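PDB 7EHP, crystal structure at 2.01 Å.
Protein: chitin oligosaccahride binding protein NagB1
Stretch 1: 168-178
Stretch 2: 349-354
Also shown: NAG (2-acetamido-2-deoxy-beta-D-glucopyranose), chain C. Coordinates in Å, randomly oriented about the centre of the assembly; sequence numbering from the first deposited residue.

Stretch 1 (168-178) ANMMLNTLWVR
Stretch 2 (349-354) QFPAFD

Residues 168-178 form one helix that continues beyond both ends; 349-354 leave a strand at Phe350 and turn into a loop. Their register is set by Asn173 and Phe353, CA to CA 6.6 Å, and by Val177 and Phe350, CA to CA 8.7 Å, so the segments run in opposite senses. The helix is held by backbone hydrogen bonds such as Val177 N to Asn173 O, 3.1 Å, and points CB of Asn169, Asn173 and Val177 toward the loop, one stripe at four-residue spacing. Pro351 (-78/166), CB away, and Ala352 (-63/144), CB sideways, link the two phenylalanines.

Phe350 and Phe353 together supply 194 of the 377 Å² buried; of the contacting residues, just Pro351 is partly exposed. Phe350 (phi/psi -130/148, chi1 p at 54°, chi2 -84°) receives Val177 (chi1 t at 167°) over one flat, apolar face: the methyl CG1 sits 3.6 Å from the Phe350 ring centroid, 8° off the normal, a CH-pi contact. Phe353 (-58/-33, chi1 p at 83°, chi2 -82°) offers its face to the edge of Trp176, the six-membered ring of Trp176 and the Phe353 ring having centroids 5.5 Å apart and planes at 70°. The CA-to-CB bond of Trp176 points sideways, but chi1 p at 80° and chi2 78° bring its end nearer, with CZ2 3.7 Å from Phe353 CB.

The polar side chains make no direct hydrogen bond across the contact. Asn173 (chi1 t at -155°, chi2 38°) fits between the two phenylalanines, its ND2 3.1 Å from Phe350 CE2 at the ring edge and its OD1 3.1 Å from Phe353 CB. Asn169 (chi1 m) places ND2 3.4 Å from Phe353 CZ.

One water supplies the polar link, accepting from Asn173 ND2 at 2.9 Å and donating to Pro351 O at 2.9 Å; Asn173 suits this place because its amide can donate here.

Beyond the contact, Asp354 OD2 (chi1 p) accepts a hydrogen bond from NAG O4, 2.7 Å, as suits a chitin-oligosaccharide binder.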

# COMPACT_ATOMS: atom_id res chain seq x y z
N ALA A 168 -10.69 -2.79 1.13
CA ALA A 168 -11.26 -4.10 0.85
C ALA A 168 -10.47 -4.84 -0.22
O ALA A 168 -10.46 -6.08 -0.24
CB ALA A 168 -12.73 -3.94 0.43
N ASN A 169 -9.78 -4.11 -1.09
CA ASN A 169 -9.06 -4.72 -2.19
C ASN A 169 -7.71 -5.30 -1.77
O ASN A 169 -7.10 -6.02 -2.57
CB ASN A 169 -8.88 -3.69 -3.31
CG ASN A 169 -10.17 -3.43 -4.03
OD1 ASN A 169 -11.12 -4.20 -3.88
ND2 ASN A 169 -10.23 -2.35 -4.78
N MET A 170 -7.26 -5.05 -0.54
CA MET A 170 -5.94 -5.50 -0.12
C MET A 170 -5.95 -7.03 -0.05
O MET A 170 -5.30 -7.71 -0.86
CB MET A 170 -5.57 -4.86 1.22
CG MET A 170 -4.80 -3.54 1.02
SD MET A 170 -4.06 -2.86 2.53
CE MET A 170 -5.45 -2.63 3.64
N MET A 171 -6.73 -7.60 0.87
CA MET A 171 -6.79 -9.06 0.95
C MET A 171 -7.32 -9.67 -0.34
O MET A 171 -6.91 -10.77 -0.72
CB MET A 171 -7.64 -9.50 2.14
CG MET A 171 -7.56 -11.01 2.34
SD MET A 171 -8.82 -11.73 3.38
CE MET A 171 -8.38 -11.10 4.99
N LEU A 172 -8.20 -8.96 -1.04
CA LEU A 172 -8.72 -9.46 -2.30
C LEU A 172 -7.60 -9.65 -3.30
O LEU A 172 -7.60 -10.62 -4.06
CB LEU A 172 -9.81 -8.53 -2.83
CG LEU A 172 -10.52 -8.82 -4.16
CD1 LEU A 172 -11.41 -10.10 -4.05
CD2 LEU A 172 -11.34 -7.63 -4.61
N ASN A 173 -6.62 -8.75 -3.29
CA ASN A 173 -5.61 -8.68 -4.32
C ASN A 173 -4.99 -10.05 -4.33
O ASN A 173 -4.80 -10.73 -5.33
CB ASN A 173 -4.29 -7.89 -4.00
CG ASN A 173 -3.66 -7.41 -5.27
OD1 ASN A 173 -4.48 -7.04 -6.08
ND2 ASN A 173 -2.40 -7.99 -5.65
N THR A 174 -4.56 -10.31 -3.09
CA THR A 174 -3.76 -11.52 -2.75
C THR A 174 -4.58 -12.78 -2.91
O THR A 174 -4.04 -13.83 -3.30
CB THR A 174 -3.25 -11.44 -1.30
OG1 THR A 174 -2.24 -10.44 -1.13
CG2 THR A 174 -2.73 -12.80 -0.79
N LEU A 175 -5.89 -12.72 -2.64
CA LEU A 175 -6.69 -13.92 -2.80
C LEU A 175 -6.79 -14.32 -4.27
O LEU A 175 -6.59 -15.48 -4.60
CB LEU A 175 -8.06 -13.73 -2.17
CG LEU A 175 -8.09 -14.18 -0.71
CD1 LEU A 175 -9.45 -13.86 -0.07
CD2 LEU A 175 -7.81 -15.68 -0.64
N TRP A 176 -7.10 -13.37 -5.18
CA TRP A 176 -7.24 -13.84 -6.56
C TRP A 176 -5.88 -14.11 -7.19
O TRP A 176 -5.79 -14.89 -8.14
CB TRP A 176 -8.04 -12.89 -7.50
CG TRP A 176 -7.30 -11.67 -8.08
CD1 TRP A 176 -6.42 -11.69 -9.12
CD2 TRP A 176 -7.54 -10.27 -7.81
NE1 TRP A 176 -5.99 -10.42 -9.43
CE2 TRP A 176 -6.67 -9.53 -8.65
CE3 TRP A 176 -8.36 -9.57 -6.91
CZ2 TRP A 176 -6.59 -8.13 -8.62
CZ3 TRP A 176 -8.28 -8.18 -6.88
CH2 TRP A 176 -7.40 -7.48 -7.73
N VAL A 177 -4.81 -13.48 -6.70
CA VAL A 177 -3.47 -13.82 -7.17
C VAL A 177 -3.06 -15.20 -6.64
O VAL A 177 -2.41 -15.98 -7.35
CB VAL A 177 -2.44 -12.74 -6.79
CG1 VAL A 177 -0.99 -13.25 -7.00
CG2 VAL A 177 -2.68 -11.44 -7.58
N ARG A 178 -3.44 -15.52 -5.41
CA ARG A 178 -3.24 -16.88 -4.91
C ARG A 178 -3.85 -17.91 -5.87
O ARG A 178 -3.22 -18.92 -6.20
CB ARG A 178 -3.87 -17.05 -3.52
CG ARG A 178 -2.97 -16.60 -2.36
CD ARG A 178 -2.02 -17.67 -1.86
NE ARG A 178 -1.16 -17.16 -0.79
CZ ARG A 178 -0.16 -16.30 -0.97
NH1 ARG A 178 0.12 -15.87 -2.19
NH2 ARG A 178 0.57 -15.87 0.06
N GLN A 349 7.51 -11.98 -5.23
CA GLN A 349 6.70 -10.81 -4.96
C GLN A 349 5.88 -10.40 -6.17
O GLN A 349 6.30 -10.58 -7.31
CB GLN A 349 7.56 -9.63 -4.52
CG GLN A 349 8.63 -10.08 -3.58
CD GLN A 349 8.92 -9.06 -2.55
OE1 GLN A 349 8.68 -7.86 -2.75
NE2 GLN A 349 9.39 -9.51 -1.39
N PHE A 350 4.71 -9.83 -5.89
CA PHE A 350 3.92 -9.19 -6.93
C PHE A 350 3.50 -7.81 -6.47
O PHE A 350 3.32 -7.58 -5.26
CB PHE A 350 2.69 -10.04 -7.32
CG PHE A 350 1.79 -10.42 -6.17
CD1 PHE A 350 2.06 -11.54 -5.39
CD2 PHE A 350 0.61 -9.72 -5.94
CE1 PHE A 350 1.21 -11.92 -4.35
CE2 PHE A 350 -0.24 -10.10 -4.91
CZ PHE A 350 0.06 -11.19 -4.11
N PRO A 351 3.37 -6.85 -7.38
CA PRO A 351 2.97 -5.50 -6.98
C PRO A 351 1.47 -5.43 -6.72
O PRO A 351 0.71 -6.34 -7.06
CB PRO A 351 3.37 -4.64 -8.19
CG PRO A 351 3.35 -5.57 -9.35
CD PRO A 351 3.76 -6.92 -8.80
N ALA A 352 1.05 -4.34 -6.09
CA ALA A 352 -0.37 -4.12 -5.89
C ALA A 352 -1.05 -3.98 -7.24
O ALA A 352 -0.49 -3.40 -8.17
CB ALA A 352 -0.60 -2.87 -5.04
N PHE A 353 -2.28 -4.50 -7.35
CA PHE A 353 -3.01 -4.44 -8.62
C PHE A 353 -3.20 -3.01 -9.13
O PHE A 353 -3.23 -2.78 -10.34
CB PHE A 353 -4.38 -5.14 -8.47
CG PHE A 353 -5.46 -4.27 -7.87
CD1 PHE A 353 -5.54 -4.10 -6.49
CD2 PHE A 353 -6.38 -3.64 -8.68
CE1 PHE A 353 -6.52 -3.28 -5.93
CE2 PHE A 353 -7.36 -2.83 -8.13
CZ PHE A 353 -7.43 -2.65 -6.76
N ASP A 354 -3.35 -2.02 -8.24
CA ASP A 354 -3.55 -0.65 -8.68
C ASP A 354 -2.30 -0.03 -9.31
O ASP A 354 -2.37 1.09 -9.86
CB ASP A 354 -4.00 0.21 -7.51
CG ASP A 354 -3.07 0.09 -6.33
OD1 ASP A 354 -2.11 0.89 -6.24
OD2 ASP A 354 -3.27 -0.83 -5.53
C1 NAG C . -1.54 2.19 -0.18
C2 NAG C . -2.54 2.52 -1.29
C3 NAG C . -2.93 1.24 -2.02
C4 NAG C . -1.69 0.54 -2.54
C5 NAG C . -0.70 0.29 -1.39
C6 NAG C . 0.60 -0.32 -1.85
C7 NAG C . -4.09 4.41 -1.25
C8 NAG C . -5.33 4.98 -0.64
N2 NAG C . -3.71 3.22 -0.78
O3 NAG C . -3.78 1.58 -3.11
O4 NAG C . -2.03 -0.71 -3.12
O5 NAG C . -0.39 1.52 -0.73
O6 NAG C . 1.21 0.43 -2.89
O7 NAG C . -3.47 5.01 -2.14
O HOH W 1 -1.43 -7.70 -8.37